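Local coordinates for leucine aminopeptidase 2 (Saccharomyces cerevisiae, PDB 2XQ0), which cleaves di- and tripeptides as a zinc-dependent aminopeptidase of the M1 family and shows low epoxide hydrolase activity in vitro, at residues Asp34-Val39 / Ser47-Phe52; Glu42-Ser47 / Leu127-Ser132; His68-Tyr73 / His150-Phe155; Ser72-Gln77 / Ile116-Thr121; Ala86-Glu91 / Ser99-Asn104. All coordinates share one frame; numbering follows the deposited sequence.

From the N terminus, contact 1 closes first, as the hairpin between strands 28-40 and 45-56 within the large mixed sheet of the N-terminal domain. Contact 2 starts in that hairpin's turn and runs to strand 127-130 of a separate four-stranded sheet, so its segments alternate with those of contact 1. Contact 3 in turn crosses contact 2, tying the chain after strand 66-69 to the 3-10 turn near residue 152. Contact 4 shares S72 and Y73 with contact 3, is nested inside the loop of contact 2, and pairs strand 74-81 with strand 111-120. Contact 5, the hairpin of strands 84-90 and 101-104, lies nested inside the loops of contacts 2, 3 and 4.

Contact 1 of 5, residues Asp34-Val39 / Ser47-Phe52; sequences DLNLSV and SGSVTF
D34, N36 and S38 pair with T51, S49 and S47 through six backbone hydrogen bonds, two to a pair, along strands that run antiparallel at 175°. The shortest is D34 N to T51 O, 2.7 Å. S47 N to S38 O is the longest at 3.1 Å. CA-H...O contacts such as G48 CA to N36 O (3.2 Å) fill the non-hydrogen-bonded positions. At phi 142° a CB on G48 would press on S47 O, which already calls for glycine, and would also collide with N36 O. On the apolar face L35 CG is anti to the carbonyl carbon (chi1 -68°), and CD2 meets V50 CG2 at 3.9 Å, next to F155 and P156. On the polar face a water sits 2.7 Å from T51 OG1 and also binds S49 OG, and a second joins S38 O to S47 OG. T51 OG1 also bonds N115, and D34 OD1 bonds T168. This is an antiparallel beta hairpin with an apolar and a polar face, in the mixed sheet of the M1 N-terminal domain.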
# COMPACT_ATOMS: atom_id res chain seq x y z
N ASP A 34 -23.76 7.48 6.48
CA ASP A 34 -24.35 7.41 5.15
C ASP A 34 -23.77 8.52 4.29
O ASP A 34 -23.74 9.68 4.71
CB ASP A 34 -25.87 7.52 5.24
CG ASP A 34 -26.55 7.55 3.87
OD1 ASP A 34 -26.43 6.58 3.08
OD2 ASP A 34 -27.24 8.56 3.59
N LEU A 35 -23.30 8.16 3.10
CA LEU A 35 -22.76 9.12 2.14
C LEU A 35 -23.76 9.30 1.00
O LEU A 35 -24.17 8.34 0.38
CB LEU A 35 -21.40 8.64 1.61
CG LEU A 35 -20.27 8.63 2.63
CD1 LEU A 35 -19.09 7.73 2.21
CD2 LEU A 35 -19.80 10.06 2.89
N ASN A 36 -24.17 10.54 0.75
CA ASN A 36 -25.10 10.83 -0.32
C ASN A 36 -24.43 11.83 -1.25
O ASN A 36 -24.40 13.03 -0.98
CB ASN A 36 -26.41 11.38 0.26
CG ASN A 36 -27.41 11.78 -0.80
OD1 ASN A 36 -27.16 11.61 -1.99
ND2 ASN A 36 -28.54 12.33 -0.38
N LEU A 37 -23.85 11.32 -2.33
CA LEU A 37 -22.89 12.09 -3.11
C LEU A 37 -23.25 12.21 -4.58
O LEU A 37 -23.99 11.40 -5.13
CB LEU A 37 -21.48 11.47 -3.00
CG LEU A 37 -20.94 11.23 -1.58
CD1 LEU A 37 -19.66 10.40 -1.64
CD2 LEU A 37 -20.71 12.55 -0.82
N SER A 38 -22.69 13.23 -5.20
CA SER A 38 -22.83 13.45 -6.63
C SER A 38 -21.45 13.78 -7.20
O SER A 38 -20.74 14.63 -6.68
CB SER A 38 -23.81 14.59 -6.89
OG SER A 38 -23.99 14.79 -8.28
N VAL A 39 -21.09 13.10 -8.28
CA VAL A 39 -19.80 13.30 -8.94
C VAL A 39 -19.95 14.21 -10.15
O VAL A 39 -20.72 13.91 -11.05
CB VAL A 39 -19.26 11.96 -9.45
CG1 VAL A 39 -18.07 12.19 -10.36
CG2 VAL A 39 -18.94 11.02 -8.29
N SER A 47 -19.89 16.38 -4.28
CA SER A 47 -20.66 17.23 -3.38
C SER A 47 -21.79 16.38 -2.85
O SER A 47 -22.07 15.32 -3.37
CB SER A 47 -21.22 18.45 -4.13
OG SER A 47 -22.04 18.04 -5.22
N GLY A 48 -22.45 16.86 -1.81
CA GLY A 48 -23.59 16.15 -1.27
C GLY A 48 -23.55 16.26 0.22
O GLY A 48 -23.20 17.31 0.77
N SER A 49 -23.89 15.19 0.90
CA SER A 49 -23.95 15.27 2.34
C SER A 49 -23.57 13.94 2.97
O SER A 49 -23.71 12.89 2.36
CB SER A 49 -25.34 15.70 2.78
OG SER A 49 -26.24 14.61 2.69
N VAL A 50 -23.07 14.02 4.20
CA VAL A 50 -22.79 12.84 4.99
C VAL A 50 -23.68 12.88 6.21
O VAL A 50 -23.86 13.93 6.84
CB VAL A 50 -21.30 12.71 5.40
CG1 VAL A 50 -20.78 13.98 6.10
CG2 VAL A 50 -21.09 11.49 6.31
N THR A 51 -24.27 11.74 6.53
CA THR A 51 -25.12 11.64 7.71
C THR A 51 -24.55 10.60 8.66
O THR A 51 -24.31 9.46 8.26
CB THR A 51 -26.57 11.24 7.33
OG1 THR A 51 -27.07 12.13 6.32
CG2 THR A 51 -27.47 11.30 8.55
N PHE A 52 -24.31 10.99 9.90
CA PHE A 52 -23.85 10.09 10.95
C PHE A 52 -24.96 9.86 11.96
O PHE A 52 -25.64 10.81 12.39
CB PHE A 52 -22.68 10.71 11.71
CG PHE A 52 -21.48 11.01 10.87
CD1 PHE A 52 -20.60 10.01 10.51
CD2 PHE A 52 -21.21 12.31 10.46
CE1 PHE A 52 -19.48 10.30 9.75
CE2 PHE A 52 -20.11 12.60 9.70
CZ PHE A 52 -19.24 11.59 9.34
O HOH W 1 -26.11 11.66 3.85
O HOH W 2 -20.72 17.76 -7.45

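Contact 2 of 5, residues Glu42-Ser47 / Leu127-Ser132; sequences EKSAIS and LQWLNS
W129 carries its indole across to S44, A45 and I46, and its atoms meet them in order from CB outward. CB lies 4.0 Å from S44 OG. CG is set anti to the carbonyl carbon (chi1 -60°), and over the pyrrole part of the indole S44 CB stands 3.6 Å from the five-membered ring centroid, 5° off the normal, a CH-pi contact. S44 CA lies over the middle of the indole, 3.5 Å above its plane, and S44 C follows at 3.3 Å from CZ2. At the tip, CH2 is 3.6 Å from A45 N and 4.0 Å from I46 CG1. I46 then turns its CD1 to L127 CD1 at 3.9 Å, the two side chains crossing at about a right angle, while V39 and V142 also touch the tryptophan. S44 and A45 both face S40 in a G1 beta bulge, consistent with the way the serine is turned over the indole. The contact between the two sheets is therefore made by dispersion and CH-pi forces rather than by directional polar bonds.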
# COMPACT_ATOMS: atom_id res chain seq x y z
N GLU A 42 -17.47 17.82 -14.73
CA GLU A 42 -17.44 19.20 -15.19
C GLU A 42 -16.68 20.09 -14.22
O GLU A 42 -15.83 20.89 -14.63
CB GLU A 42 -18.86 19.73 -15.38
CG GLU A 42 -18.91 21.12 -15.98
CD GLU A 42 -20.22 21.83 -15.68
OE1 GLU A 42 -20.39 22.99 -16.12
OE2 GLU A 42 -21.08 21.22 -15.00
N LYS A 43 -16.98 19.96 -12.93
CA LYS A 43 -16.38 20.84 -11.94
C LYS A 43 -15.20 20.18 -11.24
O LYS A 43 -14.49 20.82 -10.47
CB LYS A 43 -17.43 21.28 -10.91
CG LYS A 43 -18.50 22.17 -11.51
CD LYS A 43 -19.62 22.46 -10.52
CE LYS A 43 -20.48 23.63 -10.99
NZ LYS A 43 -20.95 23.45 -12.39
N SER A 44 -14.98 18.90 -11.53
CA SER A 44 -14.05 18.07 -10.76
C SER A 44 -14.29 18.23 -9.26
O SER A 44 -13.38 18.57 -8.50
CB SER A 44 -12.59 18.38 -11.11
OG SER A 44 -12.36 18.15 -12.49
N ALA A 45 -15.53 17.99 -8.85
CA ALA A 45 -15.90 18.01 -7.44
C ALA A 45 -16.89 16.90 -7.11
O ALA A 45 -17.69 16.48 -7.94
CB ALA A 45 -16.49 19.37 -7.06
N ILE A 46 -16.81 16.42 -5.88
CA ILE A 46 -17.85 15.57 -5.33
C ILE A 46 -18.56 16.39 -4.25
O ILE A 46 -17.92 17.05 -3.43
CB ILE A 46 -17.25 14.27 -4.79
CG1 ILE A 46 -16.78 13.41 -5.97
CG2 ILE A 46 -18.29 13.50 -3.99
CD1 ILE A 46 -16.17 12.09 -5.56
N SER A 47 -19.89 16.38 -4.28
CA SER A 47 -20.66 17.23 -3.38
C SER A 47 -21.79 16.38 -2.85
O SER A 47 -22.07 15.32 -3.37
CB SER A 47 -21.22 18.45 -4.13
OG SER A 47 -22.04 18.04 -5.22
N LEU A 127 -8.52 12.93 -4.25
CA LEU A 127 -8.99 12.50 -5.56
C LEU A 127 -8.00 12.82 -6.66
O LEU A 127 -7.28 13.81 -6.59
CB LEU A 127 -10.34 13.16 -5.89
CG LEU A 127 -11.48 12.83 -4.91
CD1 LEU A 127 -12.68 13.78 -5.11
CD2 LEU A 127 -11.92 11.36 -5.03
N GLN A 128 -7.97 11.97 -7.67
CA GLN A 128 -7.37 12.36 -8.94
C GLN A 128 -8.45 12.34 -10.04
O GLN A 128 -9.23 11.38 -10.14
CB GLN A 128 -6.18 11.48 -9.33
CG GLN A 128 -5.45 12.06 -10.59
CD GLN A 128 -4.41 11.13 -11.21
OE1 GLN A 128 -4.23 9.99 -10.78
NE2 GLN A 128 -3.74 11.61 -12.25
N TRP A 129 -8.50 13.40 -10.84
CA TRP A 129 -9.46 13.49 -11.94
C TRP A 129 -8.73 13.41 -13.25
O TRP A 129 -7.72 14.09 -13.43
CB TRP A 129 -10.23 14.82 -11.91
CG TRP A 129 -11.01 15.05 -10.65
CD1 TRP A 129 -10.56 15.59 -9.49
CD2 TRP A 129 -12.40 14.75 -10.43
NE1 TRP A 129 -11.57 15.65 -8.56
CE2 TRP A 129 -12.71 15.13 -9.11
CE3 TRP A 129 -13.40 14.18 -11.23
CZ2 TRP A 129 -13.98 14.98 -8.57
CZ3 TRP A 129 -14.67 14.03 -10.69
CH2 TRP A 129 -14.95 14.43 -9.37
N LEU A 130 -9.23 12.58 -14.17
CA LEU A 130 -8.74 12.56 -15.54
C LEU A 130 -9.85 12.96 -16.50
O LEU A 130 -10.99 12.53 -16.36
CB LEU A 130 -8.23 11.16 -15.90
CG LEU A 130 -6.94 10.72 -15.21
CD1 LEU A 130 -7.24 9.97 -13.93
CD2 LEU A 130 -6.12 9.86 -16.13
N ASN A 131 -9.51 13.79 -17.49
CA ASN A 131 -10.45 14.15 -18.55
C ASN A 131 -10.41 13.21 -19.75
O ASN A 131 -9.53 12.35 -19.83
CB ASN A 131 -10.24 15.60 -19.00
CG ASN A 131 -8.85 15.83 -19.57
OD1 ASN A 131 -8.35 15.03 -20.36
ND2 ASN A 131 -8.22 16.94 -19.17
N SER A 132 -11.36 13.38 -20.67
CA SER A 132 -11.53 12.55 -21.88
C SER A 132 -10.25 12.23 -22.65
O SER A 132 -10.09 11.14 -23.18
CB SER A 132 -12.51 13.21 -22.87
OG SER A 132 -13.86 13.11 -22.44

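Contact 3 of 5, residues His68-Tyr73 / His150-Phe155; sequences HLDTSY and HARSLF
S72 N donates to R152 O at 2.8 Å, a bent bond with the donor 52° out of the carbonyl plane, where an extended length of chain passes the 3-10 turn 151-153. T71 CA adds a CA-H...O contact to the same oxygen at 3.3 Å. In return, S153 OG donates to S72 O at 3.0 Å and itself accepts from T125 N, and a water bridges Y73 O and S153 O. Among the side chains, R152 has CG between the backbone N and carbonyl carbon (chi1 67°), where CG meets S72 CB at 3.9 Å. Its guanidinium stacks under the D70 carboxylate with the planes 8° apart. OD1 of D70 lies 3.5 Å above the centre of the guanidinium plane, so this salt bridge is one of charges alone, with no N-H aimed at the oxygen. Both groups are bonded in other directions, R152 to D159 and L97, D70 to T21, L22 and D159. The buried charges thus probably attract one another across the stack while their directional bonds, made to other partners, fix how each is turned.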
# COMPACT_ATOMS: atom_id res chain seq x y z
N HIS A 68 -16.33 17.88 17.25
CA HIS A 68 -15.16 18.34 16.51
C HIS A 68 -14.89 17.28 15.45
O HIS A 68 -14.65 16.12 15.77
CB HIS A 68 -13.93 18.41 17.41
CG HIS A 68 -13.99 19.47 18.47
ND1 HIS A 68 -13.05 19.58 19.46
CD2 HIS A 68 -14.89 20.46 18.69
CE1 HIS A 68 -13.35 20.60 20.25
NE2 HIS A 68 -14.47 21.15 19.80
N LEU A 69 -14.93 17.68 14.18
CA LEU A 69 -14.60 16.75 13.09
C LEU A 69 -13.39 17.23 12.30
O LEU A 69 -13.02 18.41 12.33
CB LEU A 69 -15.81 16.52 12.16
CG LEU A 69 -17.13 15.93 12.68
CD1 LEU A 69 -18.09 15.60 11.54
CD2 LEU A 69 -16.92 14.69 13.48
N ASP A 70 -12.76 16.28 11.59
CA ASP A 70 -11.61 16.53 10.74
C ASP A 70 -12.13 17.01 9.40
O ASP A 70 -13.12 16.48 8.92
CB ASP A 70 -10.86 15.21 10.49
CG ASP A 70 -10.05 14.72 11.68
OD1 ASP A 70 -9.14 15.46 12.10
OD2 ASP A 70 -10.29 13.58 12.16
N THR A 71 -11.48 17.99 8.79
CA THR A 71 -11.70 18.33 7.39
C THR A 71 -10.38 18.82 6.87
O THR A 71 -9.53 19.23 7.66
CB THR A 71 -12.76 19.46 7.17
OG1 THR A 71 -12.19 20.74 7.49
CG2 THR A 71 -14.00 19.23 8.00
N SER A 72 -10.22 18.76 5.55
CA SER A 72 -9.07 19.35 4.87
C SER A 72 -9.49 19.85 3.49
O SER A 72 -9.85 19.06 2.61
CB SER A 72 -7.94 18.34 4.72
OG SER A 72 -6.89 18.93 3.98
N TYR A 73 -9.45 21.16 3.31
CA TYR A 73 -9.86 21.79 2.06
C TYR A 73 -11.25 21.37 1.62
O TYR A 73 -11.49 21.14 0.43
CB TYR A 73 -8.87 21.45 0.95
CG TYR A 73 -7.42 21.75 1.26
CD1 TYR A 73 -6.99 23.05 1.50
CD2 TYR A 73 -6.48 20.73 1.27
CE1 TYR A 73 -5.66 23.32 1.77
CE2 TYR A 73 -5.15 20.99 1.53
CZ TYR A 73 -4.75 22.28 1.78
OH TYR A 73 -3.42 22.51 2.03
N HIS A 150 -6.36 11.24 4.35
CA HIS A 150 -6.97 12.04 3.28
C HIS A 150 -8.50 11.90 3.24
O HIS A 150 -9.17 12.59 2.47
CB HIS A 150 -6.37 11.67 1.92
CG HIS A 150 -4.92 12.00 1.81
ND1 HIS A 150 -4.46 13.30 1.76
CD2 HIS A 150 -3.82 11.22 1.76
CE1 HIS A 150 -3.14 13.30 1.68
NE2 HIS A 150 -2.73 12.05 1.66
N ALA A 151 -9.06 11.00 4.05
CA ALA A 151 -10.52 10.87 4.07
C ALA A 151 -11.16 12.20 4.44
O ALA A 151 -12.20 12.58 3.90
CB ALA A 151 -10.96 9.77 5.00
N ARG A 152 -10.53 12.92 5.36
CA ARG A 152 -11.01 14.24 5.78
C ARG A 152 -10.96 15.27 4.64
O ARG A 152 -11.48 16.37 4.78
CB ARG A 152 -10.21 14.75 6.98
CG ARG A 152 -8.74 15.05 6.63
CD ARG A 152 -7.85 15.29 7.86
NE ARG A 152 -7.74 14.08 8.69
CZ ARG A 152 -6.95 13.94 9.75
NH1 ARG A 152 -6.18 14.94 10.19
NH2 ARG A 152 -6.94 12.77 10.40
N SER A 153 -10.35 14.92 3.51
CA SER A 153 -10.34 15.86 2.37
C SER A 153 -11.43 15.47 1.37
O SER A 153 -11.66 16.17 0.37
CB SER A 153 -8.95 15.87 1.71
OG SER A 153 -8.81 16.89 0.75
N LEU A 154 -12.09 14.35 1.66
CA LEU A 154 -13.20 13.86 0.83
C LEU A 154 -14.56 14.10 1.51
O LEU A 154 -15.52 14.50 0.86
CB LEU A 154 -13.03 12.37 0.50
CG LEU A 154 -14.16 11.76 -0.33
CD1 LEU A 154 -14.30 12.48 -1.68
CD2 LEU A 154 -13.98 10.25 -0.55
N PHE A 155 -14.63 13.85 2.82
CA PHE A 155 -15.82 14.22 3.61
C PHE A 155 -15.45 14.48 5.06
O PHE A 155 -14.49 13.93 5.56
CB PHE A 155 -16.92 13.16 3.52
CG PHE A 155 -16.52 11.80 4.03
CD1 PHE A 155 -16.97 11.34 5.26
CD2 PHE A 155 -15.69 10.98 3.28
CE1 PHE A 155 -16.60 10.08 5.74
CE2 PHE A 155 -15.32 9.72 3.75
CZ PHE A 155 -15.77 9.27 4.98
O HOH W 3 -11.74 18.63 -0.86

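Contact 4 of 5, residues Ser72-Gln77 / Ile116-Thr121; sequences SYLDVQ and IQFRTT
D75 and R119 form a hydrogen-bonded pair at the middle of this antiparallel strand pairing, in which strand 74-81 joins strand 111-120 of the N-terminal domain's mixed sheet at 151°. D75 N to R119 O and R119 N to D75 O both measure 3.0 Å, and Q77 N continues the pattern to Q117 O at 2.9 Å. The side chains of D75 and R119 lie side by side, but D75 OD2 meets the aliphatic part of R119, 3.5 Å from CD, and the charged atoms themselves are not in contact. On the other face V76 CG1 packs on I116 CG2 at 3.7 Å, and L74 CD2 approaches the F118 ring obliquely. Next to Y73, T121 OG1, placed between the backbone N and carbonyl carbon (chi1 73°), donates to Y73 O at 2.8 Å and accepts from K123 N. An alanine at T121 would probably leave Y73 O without this hydroxyl and K123 N without its acceptor, and open a gap beside D75 N where CG2 packs. Farther out, on its other edge strand 111-120 pairs with strand 45-56, through bonds of I116, F118 and T120 to V50, G48 and I46. F155 and P156 touch F118, and R93 makes a cation-pi contact with Y73. A water that donates to Y73 O also accepts from T121 N, at 3.1 Å.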
# COMPACT_ATOMS: atom_id res chain seq x y z
N SER A 72 -10.22 18.76 5.55
CA SER A 72 -9.07 19.35 4.87
C SER A 72 -9.49 19.85 3.49
O SER A 72 -9.85 19.06 2.61
CB SER A 72 -7.94 18.34 4.72
OG SER A 72 -6.89 18.93 3.98
N TYR A 73 -9.45 21.16 3.31
CA TYR A 73 -9.86 21.79 2.06
C TYR A 73 -11.25 21.37 1.62
O TYR A 73 -11.49 21.14 0.43
CB TYR A 73 -8.87 21.45 0.95
CG TYR A 73 -7.42 21.75 1.26
CD1 TYR A 73 -6.99 23.05 1.50
CD2 TYR A 73 -6.48 20.73 1.27
CE1 TYR A 73 -5.66 23.32 1.77
CE2 TYR A 73 -5.15 20.99 1.53
CZ TYR A 73 -4.75 22.28 1.78
OH TYR A 73 -3.42 22.51 2.03
N LEU A 74 -12.17 21.25 2.57
CA LEU A 74 -13.58 21.06 2.19
C LEU A 74 -14.32 22.39 2.26
O LEU A 74 -13.94 23.29 3.01
CB LEU A 74 -14.28 20.05 3.10
CG LEU A 74 -13.86 18.59 3.05
CD1 LEU A 74 -14.58 17.79 4.13
CD2 LEU A 74 -14.14 18.02 1.68
N ASP A 75 -15.36 22.50 1.45
CA ASP A 75 -16.31 23.59 1.54
C ASP A 75 -17.52 23.07 2.33
O ASP A 75 -18.38 22.40 1.77
CB ASP A 75 -16.71 24.03 0.12
CG ASP A 75 -17.72 25.15 0.10
OD1 ASP A 75 -18.07 25.69 1.17
OD2 ASP A 75 -18.18 25.48 -1.02
N VAL A 76 -17.56 23.33 3.64
CA VAL A 76 -18.71 22.92 4.45
C VAL A 76 -19.82 23.97 4.35
O VAL A 76 -19.61 25.15 4.65
CB VAL A 76 -18.32 22.71 5.93
CG1 VAL A 76 -19.54 22.31 6.76
CG2 VAL A 76 -17.23 21.64 6.05
N GLN A 77 -21.00 23.53 3.94
CA GLN A 77 -22.06 24.45 3.53
C GLN A 77 -23.16 24.60 4.56
O GLN A 77 -23.60 25.72 4.85
CB GLN A 77 -22.65 23.98 2.19
CG GLN A 77 -21.67 23.99 1.06
CD GLN A 77 -22.19 23.22 -0.14
OE1 GLN A 77 -22.65 22.09 0.00
NE2 GLN A 77 -22.11 23.83 -1.31
N ILE A 116 -24.19 16.82 7.43
CA ILE A 116 -23.36 17.92 6.96
C ILE A 116 -23.34 17.94 5.43
O ILE A 116 -22.94 16.96 4.80
CB ILE A 116 -21.92 17.74 7.43
CG1 ILE A 116 -21.87 17.52 8.94
CG2 ILE A 116 -21.06 18.93 6.99
CD1 ILE A 116 -20.58 16.89 9.42
N GLN A 117 -23.75 19.06 4.86
CA GLN A 117 -23.66 19.24 3.42
C GLN A 117 -22.34 19.89 3.10
O GLN A 117 -21.92 20.83 3.77
CB GLN A 117 -24.78 20.14 2.90
CG GLN A 117 -26.16 19.53 2.99
CD GLN A 117 -27.23 20.55 2.68
OE1 GLN A 117 -27.19 21.20 1.63
NE2 GLN A 117 -28.18 20.69 3.59
N PHE A 118 -21.69 19.40 2.05
CA PHE A 118 -20.37 19.89 1.73
C PHE A 118 -20.08 19.63 0.27
O PHE A 118 -20.82 18.90 -0.40
CB PHE A 118 -19.33 19.16 2.59
CG PHE A 118 -19.19 17.71 2.24
CD1 PHE A 118 -20.08 16.77 2.75
CD2 PHE A 118 -18.20 17.28 1.39
CE1 PHE A 118 -19.97 15.44 2.41
CE2 PHE A 118 -18.08 15.97 1.05
CZ PHE A 118 -18.98 15.04 1.55
N ARG A 119 -18.99 20.21 -0.22
CA ARG A 119 -18.41 19.81 -1.49
C ARG A 119 -16.88 19.78 -1.38
O ARG A 119 -16.29 20.50 -0.57
CB ARG A 119 -18.86 20.76 -2.61
CG ARG A 119 -18.48 22.21 -2.38
CD ARG A 119 -19.09 23.14 -3.44
NE ARG A 119 -18.59 22.81 -4.77
CZ ARG A 119 -19.30 22.19 -5.71
NH1 ARG A 119 -20.57 21.86 -5.49
NH2 ARG A 119 -18.74 21.93 -6.89
N THR A 120 -16.24 18.95 -2.20
CA THR A 120 -14.79 18.98 -2.31
C THR A 120 -14.32 20.24 -3.05
O THR A 120 -15.10 20.90 -3.75
CB THR A 120 -14.24 17.70 -2.98
OG1 THR A 120 -14.75 17.56 -4.32
CG2 THR A 120 -14.61 16.50 -2.15
N THR A 121 -13.05 20.58 -2.90
CA THR A 121 -12.53 21.77 -3.57
C THR A 121 -11.39 21.41 -4.50
O THR A 121 -10.96 20.25 -4.57
CB THR A 121 -12.07 22.87 -2.56
OG1 THR A 121 -10.84 22.48 -1.94
CG2 THR A 121 -13.13 23.13 -1.49
O HOH W 3 -11.74 18.63 -0.86

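Contact 5 of 5, residues Ala86-Glu91 / Ser99-Asn104; sequences ADFQIE and SRLVIN
E91 meets the guanidinium of R100 at its edge, NH1 lying 2.9 Å from OE1, in a salt bridge across the antiparallel beta hairpin of strands 84-90 and 101-104. The oxygen is approached on its syn side, and the carboxylate stands almost perpendicular to the guanidinium, at 88°. E91 CG is anti to the carbonyl carbon (chi1 -67°), and the chain runs on extended to the carboxylate. The ring of F88 is approached obliquely by L101 CD1 at 3.7 Å, and A86 O lies in plane at its edge. Q89 and V102 exchange backbone bonds of 2.8 Å each way, flanked by N104 N to D87 O and E91 N to R100 O. F88 CB also meets I103 CG1 at 4.0 Å, and V76 and V79 touch F88. An alanine at E91 would probably leave R100 NH1 without its carboxylate mate and uncover V102 CG2. R100 NE bonds L22 O. Beyond the salt bridge, a water joins E91 O to S99 OG, lying 2.6 Å from that hydroxyl oxygen.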
# COMPACT_ATOMS: atom_id res chain seq x y z
N ALA A 86 -27.75 23.63 12.84
CA ALA A 86 -26.87 23.66 13.99
C ALA A 86 -25.72 24.63 13.76
O ALA A 86 -25.14 24.68 12.68
CB ALA A 86 -26.34 22.27 14.29
N ASP A 87 -25.39 25.42 14.78
CA ASP A 87 -24.28 26.35 14.67
C ASP A 87 -22.98 25.59 14.46
O ASP A 87 -22.76 24.55 15.08
CB ASP A 87 -24.18 27.21 15.93
CG ASP A 87 -25.28 28.27 16.01
OD1 ASP A 87 -25.92 28.54 14.96
OD2 ASP A 87 -25.50 28.83 17.10
N PHE A 88 -22.11 26.11 13.58
CA PHE A 88 -20.83 25.47 13.33
C PHE A 88 -19.81 26.51 12.87
O PHE A 88 -20.18 27.56 12.36
CB PHE A 88 -20.96 24.34 12.29
CG PHE A 88 -21.22 24.81 10.88
CD1 PHE A 88 -20.16 25.00 9.99
CD2 PHE A 88 -22.51 25.07 10.44
CE1 PHE A 88 -20.39 25.44 8.68
CE2 PHE A 88 -22.75 25.52 9.15
CZ PHE A 88 -21.68 25.70 8.27
N GLN A 89 -18.54 26.18 13.05
CA GLN A 89 -17.44 27.06 12.64
C GLN A 89 -16.24 26.20 12.25
O GLN A 89 -15.89 25.25 12.94
CB GLN A 89 -17.06 28.02 13.77
CG GLN A 89 -15.80 28.88 13.52
CD GLN A 89 -16.05 30.05 12.58
OE1 GLN A 89 -15.30 30.28 11.62
NE2 GLN A 89 -17.09 30.82 12.86
N ILE A 90 -15.63 26.54 11.12
CA ILE A 90 -14.39 25.92 10.69
C ILE A 90 -13.24 26.70 11.31
O ILE A 90 -13.27 27.93 11.35
CB ILE A 90 -14.29 25.92 9.14
CG1 ILE A 90 -13.25 24.93 8.66
CG2 ILE A 90 -13.99 27.32 8.60
CD1 ILE A 90 -13.73 23.50 8.72
N GLU A 91 -12.25 25.99 11.83
CA GLU A 91 -11.07 26.64 12.38
C GLU A 91 -10.06 26.80 11.26
O GLU A 91 -10.11 26.07 10.27
CB GLU A 91 -10.50 25.82 13.53
CG GLU A 91 -11.42 25.77 14.76
CD GLU A 91 -10.76 25.14 15.97
OE1 GLU A 91 -9.74 24.45 15.80
OE2 GLU A 91 -11.26 25.34 17.10
N SER A 99 -8.20 21.36 8.96
CA SER A 99 -9.07 22.38 9.53
C SER A 99 -10.14 21.72 10.39
O SER A 99 -11.00 21.02 9.88
CB SER A 99 -9.74 23.20 8.42
OG SER A 99 -8.78 23.86 7.61
N ARG A 100 -10.11 21.96 11.69
CA ARG A 100 -11.11 21.35 12.56
C ARG A 100 -12.48 21.99 12.30
O ARG A 100 -12.59 23.20 12.22
CB ARG A 100 -10.71 21.53 14.02
CG ARG A 100 -11.72 20.95 15.01
CD ARG A 100 -11.33 21.27 16.47
NE ARG A 100 -10.25 20.42 16.96
CZ ARG A 100 -9.07 20.87 17.38
NH1 ARG A 100 -8.82 22.17 17.37
NH2 ARG A 100 -8.15 20.03 17.82
N LEU A 101 -13.51 21.15 12.19
CA LEU A 101 -14.87 21.64 12.05
C LEU A 101 -15.53 21.51 13.41
O LEU A 101 -15.56 20.44 13.99
CB LEU A 101 -15.64 20.80 11.03
CG LEU A 101 -17.17 20.91 11.05
CD1 LEU A 101 -17.64 22.35 10.68
CD2 LEU A 101 -17.79 19.87 10.10
N VAL A 102 -16.08 22.61 13.91
CA VAL A 102 -16.59 22.65 15.27
C VAL A 102 -18.10 22.85 15.22
O VAL A 102 -18.58 23.81 14.62
CB VAL A 102 -15.96 23.78 16.06
CG1 VAL A 102 -16.62 23.92 17.44
CG2 VAL A 102 -14.44 23.54 16.18
N ILE A 103 -18.83 21.94 15.85
CA ILE A 103 -20.29 21.96 15.75
C ILE A 103 -20.88 21.99 17.15
O ILE A 103 -20.48 21.23 18.02
CB ILE A 103 -20.82 20.71 15.01
CG1 ILE A 103 -20.23 20.63 13.60
CG2 ILE A 103 -22.35 20.74 14.94
CD1 ILE A 103 -20.40 19.25 12.92
N ASN A 104 -21.84 22.88 17.36
CA ASN A 104 -22.53 22.96 18.64
C ASN A 104 -23.67 21.97 18.63
O ASN A 104 -24.59 22.11 17.82
CB ASN A 104 -23.08 24.37 18.84
CG ASN A 104 -24.11 24.44 19.96
OD1 ASN A 104 -23.91 23.89 21.04
ND2 ASN A 104 -25.21 25.13 19.70
O HOH W 4 -26.81 25.65 17.61
O HOH W 5 -9.68 26.29 7.51